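Local coordinates for protein amidase, hydantoinase/carbamoylase family (Paraburkholderia phymatum, PDB 6C0D) that probably hydrolyses N-carbamoyl-L-amino acids or related amides, working as a zinc-dependent homodimeric enzyme of the peptidase M20 family, at residues T214-R220 with A332-M338; M361-H367 with C379-V383. All blocks are in the same frame, centred on the assembly; numbering follows the deposited sequence.

Contact 1. Residues T214-R220 with A332-M338; sequences TTIVGIR and AEEPVTM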
ATOM      1  N   THR A 214     -11.288 -32.989  -8.992  1.00 15.65           N
ATOM      2  CA  THR A 214     -10.910 -33.955  -7.954  1.00 15.57           C
ATOM      3  C   THR A 214     -11.325 -33.475  -6.572  1.00 17.59           C
ATOM      4  O   THR A 214     -11.922 -34.226  -5.783  1.00 18.20           O
ATOM      5  CB  THR A 214      -9.394 -34.158  -7.984  1.00 20.35           C
ATOM      6  OG1 THR A 214      -8.765 -32.866  -7.933  1.00 19.90           O
ATOM      7  CG2 THR A 214      -8.987 -34.863  -9.270  1.00 21.48           C
ATOM      8  N   THR A 215     -10.974 -32.231  -6.258  1.00 17.37           N
ATOM      9  CA  THR A 215     -11.046 -31.684  -4.910  1.00 20.10           C
ATOM     10  C   THR A 215     -11.231 -30.184  -5.043  1.00 19.98           C
ATOM     11  O   THR A 215     -10.617 -29.562  -5.917  1.00 20.43           O
ATOM     12  CB  THR A 215      -9.744 -31.955  -4.137  1.00 22.32           C
ATOM     13  OG1 THR A 215      -9.466 -33.354  -4.132  1.00 23.23           O
ATOM     14  CG2 THR A 215      -9.841 -31.454  -2.694  1.00 21.26           C
ATOM     15  N   ILE A 216     -12.064 -29.610  -4.186  1.00 18.64           N
ATOM     16  CA  ILE A 216     -12.134 -28.160  -4.024  1.00 18.28           C
ATOM     17  C   ILE A 216     -11.121 -27.757  -2.953  1.00 21.51           C
ATOM     18  O   ILE A 216     -11.150 -28.286  -1.836  1.00 18.31           O
ATOM     19  CB  ILE A 216     -13.560 -27.727  -3.658  1.00 21.22           C
ATOM     20  CG1 ILE A 216     -14.512 -28.116  -4.804  1.00 20.38           C
ATOM     21  CG2 ILE A 216     -13.628 -26.230  -3.364  1.00 21.30           C
ATOM     22  CD1 ILE A 216     -15.988 -27.872  -4.473  1.00 20.27           C
ATOM     23  N   VAL A 217     -10.200 -26.848  -3.295  1.00 17.88           N
ATOM     24  CA  VAL A 217      -9.038 -26.620  -2.429  1.00 17.08           C
ATOM     25  C   VAL A 217      -9.481 -26.002  -1.109  1.00 19.19           C
ATOM     26  O   VAL A 217     -10.499 -25.302  -1.028  1.00 19.52           O
ATOM     27  CB  VAL A 217      -7.990 -25.716  -3.115  1.00 20.05           C
ATOM     28  CG1 VAL A 217      -7.387 -26.416  -4.353  1.00 19.78           C
ATOM     29  CG2 VAL A 217      -8.631 -24.382  -3.481  1.00 18.09           C
ATOM     30  N   GLY A 218      -8.727 -26.304  -0.045  1.00 18.15           N
ATOM     31  CA  GLY A 218      -8.860 -25.552   1.184  1.00 20.20           C
ATOM     32  C   GLY A 218      -8.138 -24.215   1.083  1.00 21.24           C
ATOM     33  O   GLY A 218      -7.331 -24.000   0.175  1.00 18.27           O
ATOM     34  N   ILE A 219      -8.445 -23.310   2.016  1.00 18.82           N
ATOM     35  CA  ILE A 219      -7.948 -21.927   1.973  1.00 21.83           C
ATOM     36  C   ILE A 219      -7.472 -21.496   3.358  1.00 19.82           C
ATOM     37  O   ILE A 219      -8.095 -21.831   4.374  1.00 21.66           O
ATOM     38  CB  ILE A 219      -9.038 -20.953   1.466  1.00 21.74           C
ATOM     39  CG1 ILE A 219      -9.578 -21.422   0.096  1.00 24.15           C
ATOM     40  CG2 ILE A 219      -8.454 -19.525   1.314  1.00 19.11           C
ATOM     41  CD1 ILE A 219     -10.829 -20.689  -0.384  1.00 30.12           C
ATOM     42  N   ARG A 220      -6.371 -20.723   3.396  1.00 18.81           N
ATOM     43  CA  ARG A 220      -5.953 -20.008   4.594  1.00 21.15           C
ATOM     44  C   ARG A 220      -5.677 -18.558   4.225  1.00 20.64           C
ATOM     45  O   ARG A 220      -5.170 -18.277   3.132  1.00 19.07           O
ATOM     46  CB  ARG A 220      -4.692 -20.615   5.221  1.00 24.08           C
ATOM     47  CG  ARG A 220      -4.915 -21.974   5.851  1.00 20.97           C
ATOM     48  CD  ARG A 220      -5.848 -21.881   7.065  1.00 21.64           C
ATOM     49  NE  ARG A 220      -5.919 -23.169   7.758  1.00 24.68           N
ATOM     50  CZ  ARG A 220      -6.674 -24.199   7.369  1.00 29.80           C
ATOM     51  NH1 ARG A 220      -7.471 -24.111   6.304  1.00 22.95           N
ATOM     52  NH2 ARG A 220      -6.638 -25.323   8.060  1.00 28.67           N
ATOM     53  N   ALA A 332     -11.238 -19.751   7.369  1.00 31.80           N
ATOM     54  CA  ALA A 332     -10.432 -20.843   6.832  1.00 27.89           C
ATOM     55  C   ALA A 332     -11.335 -21.976   6.341  1.00 25.65           C
ATOM     56  O   ALA A 332     -12.394 -22.243   6.911  1.00 27.26           O
ATOM     57  CB  ALA A 332      -9.474 -21.369   7.907  1.00 27.17           C
ATOM     58  N   GLU A 333     -10.902 -22.660   5.292  1.00 20.99           N
ATOM     59  CA  GLU A 333     -11.674 -23.759   4.725  1.00 26.18           C
ATOM     60  C   GLU A 333     -10.766 -24.965   4.535  1.00 24.82           C
ATOM     61  O   GLU A 333      -9.581 -24.811   4.226  1.00 24.26           O
ATOM     62  CB  GLU A 333     -12.320 -23.346   3.391  1.00 25.22           C
ATOM     63  CG  GLU A 333     -13.327 -22.211   3.517  1.00 31.40           C
ATOM     64  CD  GLU A 333     -13.833 -21.695   2.166  1.00 49.90           C
ATOM     65  OE1 GLU A 333     -13.439 -22.247   1.116  1.00 53.42           O
ATOM     66  OE2 GLU A 333     -14.631 -20.731   2.155  1.00 54.78           O
ATOM     67  N   GLU A 334     -11.324 -26.184   4.755  1.00 20.69           N
ATOM     68  CA  GLU A 334     -10.578 -27.399   4.479  1.00 20.56           C
ATOM     69  C   GLU A 334     -10.828 -27.842   3.044  1.00 22.13           C
ATOM     70  O   GLU A 334     -11.858 -27.495   2.456  1.00 23.21           O
ATOM     71  CB  GLU A 334     -11.010 -28.513   5.445  1.00 24.57           C
ATOM     72  CG  GLU A 334     -10.634 -28.225   6.914  1.00 25.30           C
ATOM     73  CD  GLU A 334      -9.147 -27.939   7.048  1.00 36.14           C
ATOM     74  OE1 GLU A 334      -8.352 -28.888   6.902  1.00 31.06           O
ATOM     75  OE2 GLU A 334      -8.768 -26.766   7.257  1.00 31.76           O
ATOM     76  N   PRO A 335      -9.913 -28.611   2.450  1.00 18.77           N
ATOM     77  CA  PRO A 335     -10.213 -29.231   1.148  1.00 20.06           C
ATOM     78  C   PRO A 335     -11.450 -30.114   1.251  1.00 22.53           C
ATOM     79  O   PRO A 335     -11.739 -30.705   2.297  1.00 21.17           O
ATOM     80  CB  PRO A 335      -8.965 -30.070   0.848  1.00 22.35           C
ATOM     81  CG  PRO A 335      -7.841 -29.455   1.752  1.00 19.19           C
ATOM     82  CD  PRO A 335      -8.595 -29.014   2.979  1.00 19.63           C
ATOM     83  N   VAL A 336     -12.184 -30.200   0.145  1.00 20.43           N
ATOM     84  CA  VAL A 336     -13.412 -30.995   0.081  1.00 21.95           C
ATOM     85  C   VAL A 336     -13.313 -31.855  -1.171  1.00 21.30           C
ATOM     86  O   VAL A 336     -13.297 -31.326  -2.289  1.00 18.70           O
ATOM     87  CB  VAL A 336     -14.680 -30.127   0.064  1.00 20.75           C
ATOM     88  CG1 VAL A 336     -15.921 -31.011  -0.171  1.00 24.07           C
ATOM     89  CG2 VAL A 336     -14.842 -29.369   1.398  1.00 27.23           C
ATOM     90  N   THR A 337     -13.226 -33.175  -0.994  1.00 21.24           N
ATOM     91  CA  THR A 337     -13.065 -34.041  -2.160  1.00 20.15           C
ATOM     92  C   THR A 337     -14.401 -34.249  -2.855  1.00 17.71           C
ATOM     93  O   THR A 337     -15.453 -34.317  -2.214  1.00 19.99           O
ATOM     94  CB  THR A 337     -12.491 -35.401  -1.757  1.00 32.27           C
ATOM     95  OG1 THR A 337     -13.444 -36.062  -0.930  1.00 34.30           O
ATOM     96  CG2 THR A 337     -11.208 -35.230  -0.963  1.00 27.60           C
ATOM     97  N   MET A 338     -14.352 -34.368  -4.180  1.00 16.26           N
ATOM     98  CA  MET A 338     -15.538 -34.759  -4.919  1.00 17.73           C
ATOM     99  C   MET A 338     -15.661 -36.277  -4.895  1.00 18.18           C
ATOM    100  O   MET A 338     -14.660 -36.996  -4.813  1.00 19.23           O
ATOM    101  CB  MET A 338     -15.473 -34.248  -6.362  1.00 14.55           C
ATOM    102  CG  MET A 338     -15.345 -32.706  -6.461  1.00 15.56           C
ATOM    103  SD  MET A 338     -16.807 -31.811  -5.940  1.00 19.72           S
ATOM    104  CE  MET A 338     -16.463 -31.470  -4.171  1.00 17.66           C
TER
HETATM  105  O   HOH W   1     -12.992 -24.160  -0.386  1.00 43.30           O

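Contact 2. Residues M361-H367 with C379-V383; sequences MPSGASH and CMLFV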
ATOM      1  N   MET A 361      -8.465 -32.371 -12.397  1.00 18.02           N
ATOM      2  CA  MET A 361      -7.849 -31.148 -11.876  1.00 16.74           C
ATOM      3  C   MET A 361      -8.574 -30.713 -10.614  1.00 16.84           C
ATOM      4  O   MET A 361      -9.768 -30.983 -10.468  1.00 18.89           O
ATOM      5  CB  MET A 361      -7.923 -30.015 -12.916  1.00 18.37           C
ATOM      6  CG  MET A 361      -9.383 -29.766 -13.355  1.00 16.00           C
ATOM      7  SD  MET A 361      -9.488 -28.515 -14.682  1.00 22.01           S
ATOM      8  CE  MET A 361      -9.061 -27.034 -13.774  1.00 24.68           C
ATOM      9  N   PRO A 362      -7.901 -30.030  -9.695  1.00 18.09           N
ATOM     10  CA  PRO A 362      -8.612 -29.441  -8.560  1.00 18.43           C
ATOM     11  C   PRO A 362      -9.363 -28.196  -8.996  1.00 20.90           C
ATOM     12  O   PRO A 362      -9.074 -27.598 -10.044  1.00 19.45           O
ATOM     13  CB  PRO A 362      -7.480 -29.086  -7.589  1.00 20.01           C
ATOM     14  CG  PRO A 362      -6.334 -28.708  -8.545  1.00 25.97           C
ATOM     15  CD  PRO A 362      -6.458 -29.712  -9.677  1.00 20.86           C
ATOM     16  N   SER A 363     -10.330 -27.801  -8.165  1.00 18.63           N
ATOM     17  CA  SER A 363     -10.959 -26.492  -8.273  1.00 24.20           C
ATOM     18  C   SER A 363     -10.252 -25.522  -7.338  1.00 25.52           C
ATOM     19  O   SER A 363     -10.313 -25.679  -6.112  1.00 22.13           O
ATOM     20  CB  SER A 363     -12.449 -26.544  -7.936  1.00 20.43           C
ATOM     21  OG  SER A 363     -12.952 -25.213  -7.849  1.00 21.66           O
ATOM     22  N   GLY A 364      -9.612 -24.495  -7.907  1.00 22.31           N
ATOM     23  CA  GLY A 364      -8.950 -23.516  -7.063  1.00 24.29           C
ATOM     24  C   GLY A 364      -9.879 -22.503  -6.430  1.00 25.24           C
ATOM     25  O   GLY A 364      -9.436 -21.702  -5.599  1.00 27.04           O
ATOM     26  N   ALA A 365     -11.157 -22.522  -6.806  1.00 24.24           N
ATOM     27  CA  ALA A 365     -12.153 -21.587  -6.296  1.00 28.50           C
ATOM     28  C   ALA A 365     -13.229 -22.341  -5.521  1.00 24.17           C
ATOM     29  O   ALA A 365     -13.417 -23.538  -5.712  1.00 24.21           O
ATOM     30  CB  ALA A 365     -12.816 -20.806  -7.440  1.00 28.75           C
ATOM     31  N   SER A 366     -13.959 -21.612  -4.680  1.00 25.34           N
ATOM     32  CA  SER A 366     -15.035 -22.206  -3.901  0.54 24.68           C
ATOM     33  C   SER A 366     -16.344 -22.199  -4.691  1.00 31.35           C
ATOM     34  O   SER A 366     -16.551 -21.388  -5.593  1.00 25.10           O
ATOM     35  CB  SER A 366     -15.205 -21.464  -2.570  0.54 30.02           C
ATOM     36  OG  SER A 366     -15.404 -20.079  -2.753  0.54 28.31           O
ATOM     37  N   HIS A 367     -17.235 -23.124  -4.334  1.00 23.04           N
ATOM     38  CA  HIS A 367     -18.496 -23.342  -5.042  1.00 22.03           C
ATOM     39  C   HIS A 367     -19.509 -23.922  -4.067  1.00 25.60           C
ATOM     40  O   HIS A 367     -19.140 -24.467  -3.030  1.00 25.33           O
ATOM     41  CB  HIS A 367     -18.361 -24.325  -6.215  1.00 20.17           C
ATOM     42  CG  HIS A 367     -17.327 -23.926  -7.218  1.00 25.79           C
ATOM     43  ND1 HIS A 367     -17.528 -22.899  -8.113  1.00 28.54           N
ATOM     44  CD2 HIS A 367     -16.080 -24.403  -7.459  1.00 24.66           C
ATOM     45  CE1 HIS A 367     -16.447 -22.753  -8.862  1.00 30.49           C
ATOM     46  NE2 HIS A 367     -15.557 -23.659  -8.492  1.00 24.23           N
ATOM     47  N   CYS A 379     -20.128 -33.810  -7.320  1.00 17.09           N
ATOM     48  CA  CYS A 379     -19.047 -33.740  -8.298  1.00 17.23           C
ATOM     49  C   CYS A 379     -19.183 -32.452  -9.100  1.00 17.21           C
ATOM     50  O   CYS A 379     -20.233 -31.798  -9.097  1.00 15.45           O
ATOM     51  CB  CYS A 379     -19.048 -34.971  -9.219  1.00 15.58           C
ATOM     52  SG  CYS A 379     -20.526 -35.071 -10.248  1.00 16.27           S
ATOM     53  N   MET A 380     -18.080 -32.050  -9.733  1.00 13.97           N
ATOM     54  CA  MET A 380     -18.088 -30.878 -10.603  1.00 14.93           C
ATOM     55  C   MET A 380     -17.445 -31.196 -11.945  1.00 14.71           C
ATOM     56  O   MET A 380     -16.516 -32.001 -12.035  1.00 16.25           O
ATOM     57  CB  MET A 380     -17.331 -29.687  -9.973  1.00 13.62           C
ATOM     58  CG  MET A 380     -17.997 -29.171  -8.707  1.00 14.36           C
ATOM     59  SD  MET A 380     -17.282 -27.563  -8.220  1.00 19.96           S
ATOM     60  CE  MET A 380     -18.064 -26.451  -9.405  1.00 23.90           C
ATOM     61  N   LEU A 381     -17.921 -30.500 -12.979  1.00 14.16           N
ATOM     62  CA  LEU A 381     -17.373 -30.615 -14.324  1.00 16.08           C
ATOM     63  C   LEU A 381     -17.045 -29.213 -14.805  1.00 16.10           C
ATOM     64  O   LEU A 381     -17.913 -28.337 -14.745  1.00 18.27           O
ATOM     65  CB  LEU A 381     -18.390 -31.269 -15.274  1.00 16.83           C
ATOM     66  CG  LEU A 381     -17.847 -31.598 -16.668  1.00 20.29           C
ATOM     67  CD1 LEU A 381     -16.975 -32.851 -16.541  1.00 18.68           C
ATOM     68  CD2 LEU A 381     -18.986 -31.825 -17.655  1.00 22.49           C
ATOM     69  N   PHE A 382     -15.813 -29.001 -15.294  1.00 14.85           N
ATOM     70  CA  PHE A 382     -15.369 -27.684 -15.753  1.00 15.05           C
ATOM     71  C   PHE A 382     -15.314 -27.610 -17.284  1.00 14.97           C
ATOM     72  O   PHE A 382     -14.970 -28.592 -17.949  1.00 17.48           O
ATOM     73  CB  PHE A 382     -13.970 -27.355 -15.220  1.00 17.60           C
ATOM     74  CG  PHE A 382     -13.939 -26.838 -13.796  1.00 18.02           C
ATOM     75  CD1 PHE A 382     -15.115 -26.587 -13.098  1.00 25.69           C
ATOM     76  CD2 PHE A 382     -12.727 -26.628 -13.157  1.00 20.93           C
ATOM     77  CE1 PHE A 382     -15.071 -26.107 -11.793  1.00 33.06           C
ATOM     78  CE2 PHE A 382     -12.674 -26.124 -11.852  1.00 22.76           C
ATOM     79  CZ  PHE A 382     -13.852 -25.863 -11.181  1.00 24.20           C
ATOM     80  N   VAL A 383     -15.662 -26.436 -17.814  1.00 15.16           N
ATOM     81  CA  VAL A 383     -15.374 -26.078 -19.202  0.69 17.85           C
ATOM     82  C   VAL A 383     -14.493 -24.841 -19.179  1.00 19.34           C
ATOM     83  O   VAL A 383     -14.551 -24.039 -18.235  1.00 26.58           O
ATOM     84  CB  VAL A 383     -16.643 -25.824 -20.033  0.69 18.03           C
ATOM     85  CG1 VAL A 383     -17.465 -27.101 -20.150  0.69 15.40           C
ATOM     86  CG2 VAL A 383     -17.457 -24.672 -19.459  0.69 19.88           C
TER

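Contact 1. Residues T214-R220 with A332-M338
The shortest direct polar link between the segments is the salt bridge from Arg-220 NH2 to Glu-334 OE2 at 2.7 Å. Although both CA-to-CB bonds point away from the partner segment, the m, m side chains fold back so that the charges meet. Arg-220 NH1 also bonds its own neighbour's carbonyl, Ile-219 O, at 3.1 Å, and the same guanidinium has a second acid, Glu-306, on helix 299-317.

The backbone pairing is antiparallel and comes in two pieces. Around Ile-216 and Val-336 both bonds of a hydrogen-bonded pair form, Ile-216 N to Val-336 O at 2.8 Å and Val-336 N to Ile-216 O at 2.9 Å, and Met-338 N reaches Thr-214 O at 2.9 Å. Further along, Ile-219 N to Glu-333 O (2.9 Å) and Glu-333 N to Ile-219 O (3.1 Å) make a separate bridge. Between them the ladder is interrupted: Gly-218 CA lies 3.5 Å from Pro-335 N, which has no hydrogen to give, and a CB on Gly-218 would clash with Glu-333 O and Pro-335 CD. A water bonds Val-217 O at 2.8 Å and Glu-333 OE1 at 2.5 Å.

Ile-216 CD1 meets Met-338 CE at 3.6 Å, and Thr-215 CG2 sits 3.9 Å from Pro-335 CB.

This is where strand 210-227 leaves the zinc-binding part for strands 268-277 and 283-296, consistent with the catalytic-lid domain junction of M20 enzymes. The chemistry is mostly main-chain: an irregular segment is held to the long strand by two short bonded patches, with a charge pair fastening the Arg-220 end.

Contact 2. Residues M361-H367 with C379-V383
Phe-382 and Met-380, two residues apart on strand 379-383, project from the same side of it toward 361-367. Phe-382 (chi1 -81°) extends its ring tip first, so its neighbours gather at the rim: Ser-363 OG is 3.5 Å from Phe-382 CZ, and Met-361 CE is 3.7 Å from Phe-382 CD2. Met-361, with chi1 p, chi2 t and chi3 m, brings its sulfur to the ring edge as well, SD lying 5.4 Å from the Phe-382 centroid in a Met-aromatic contact.

Met-380 starts m, t and then turns at chi3 (p), which carries its methyl over the face of His-367. Met-380 CE stands 3.5 Å from that ring's centroid, 19° off the normal, a CH-pi contact. The His-367 and Phe-382 rings meet obliquely, with planes at 68° and His-367 NE2 3.9 Å from Phe-382 CZ.

Ser-363, in the t rotamer, bonds back within its own turn, from Ser-363 OG to Ala-365 O at 2.8 Å, and accepts a weak bond from His-367 NE2 at 3.1 Å. The imidazole thus has a hydroxyl at its NE2 edge and a methyl over one face. Its side chain also comes within about 4 Å of the bound zinc and meets the ring of the zinc ligand His-196, so this buried packing backs directly onto the metal site.

Strands 361-363 and 379-383 cross at 102°, their axes 9.2 Å apart, and touch through side chains. Val-213 of strand 210-227 contacts Ser-363, Met-380 and Phe-382, Leu-203 of helix 202-206 covers Met-361 and Phe-382, and strand 189-198 borders Met-380.

Following the chain, strand 210-227 supplies the first half of contact 1, and 111 residues, including helices 244-262 and 299-317, pass before 332-338 returns to close that long loop. Helix 340-353 then leads to strand 358-363, where contact 2 opens; its loop is short, only 11 residues with helix 368-372 among them. The two closures follow in series, neither nested nor crossed. They meet in space, centres 10 Å apart, because strand 210-227 pairs with 336-337 antiparallel and with 358-363 parallel: Thr-215 O lies 2.9 Å from Ser-363 N, a probable hydrogen bond. Contact 1 ties 332-338 to strand 210-227; contact 2 sets 361-367 against strand 378-384, itself paired antiparallel with 210-227, beside the zinc site.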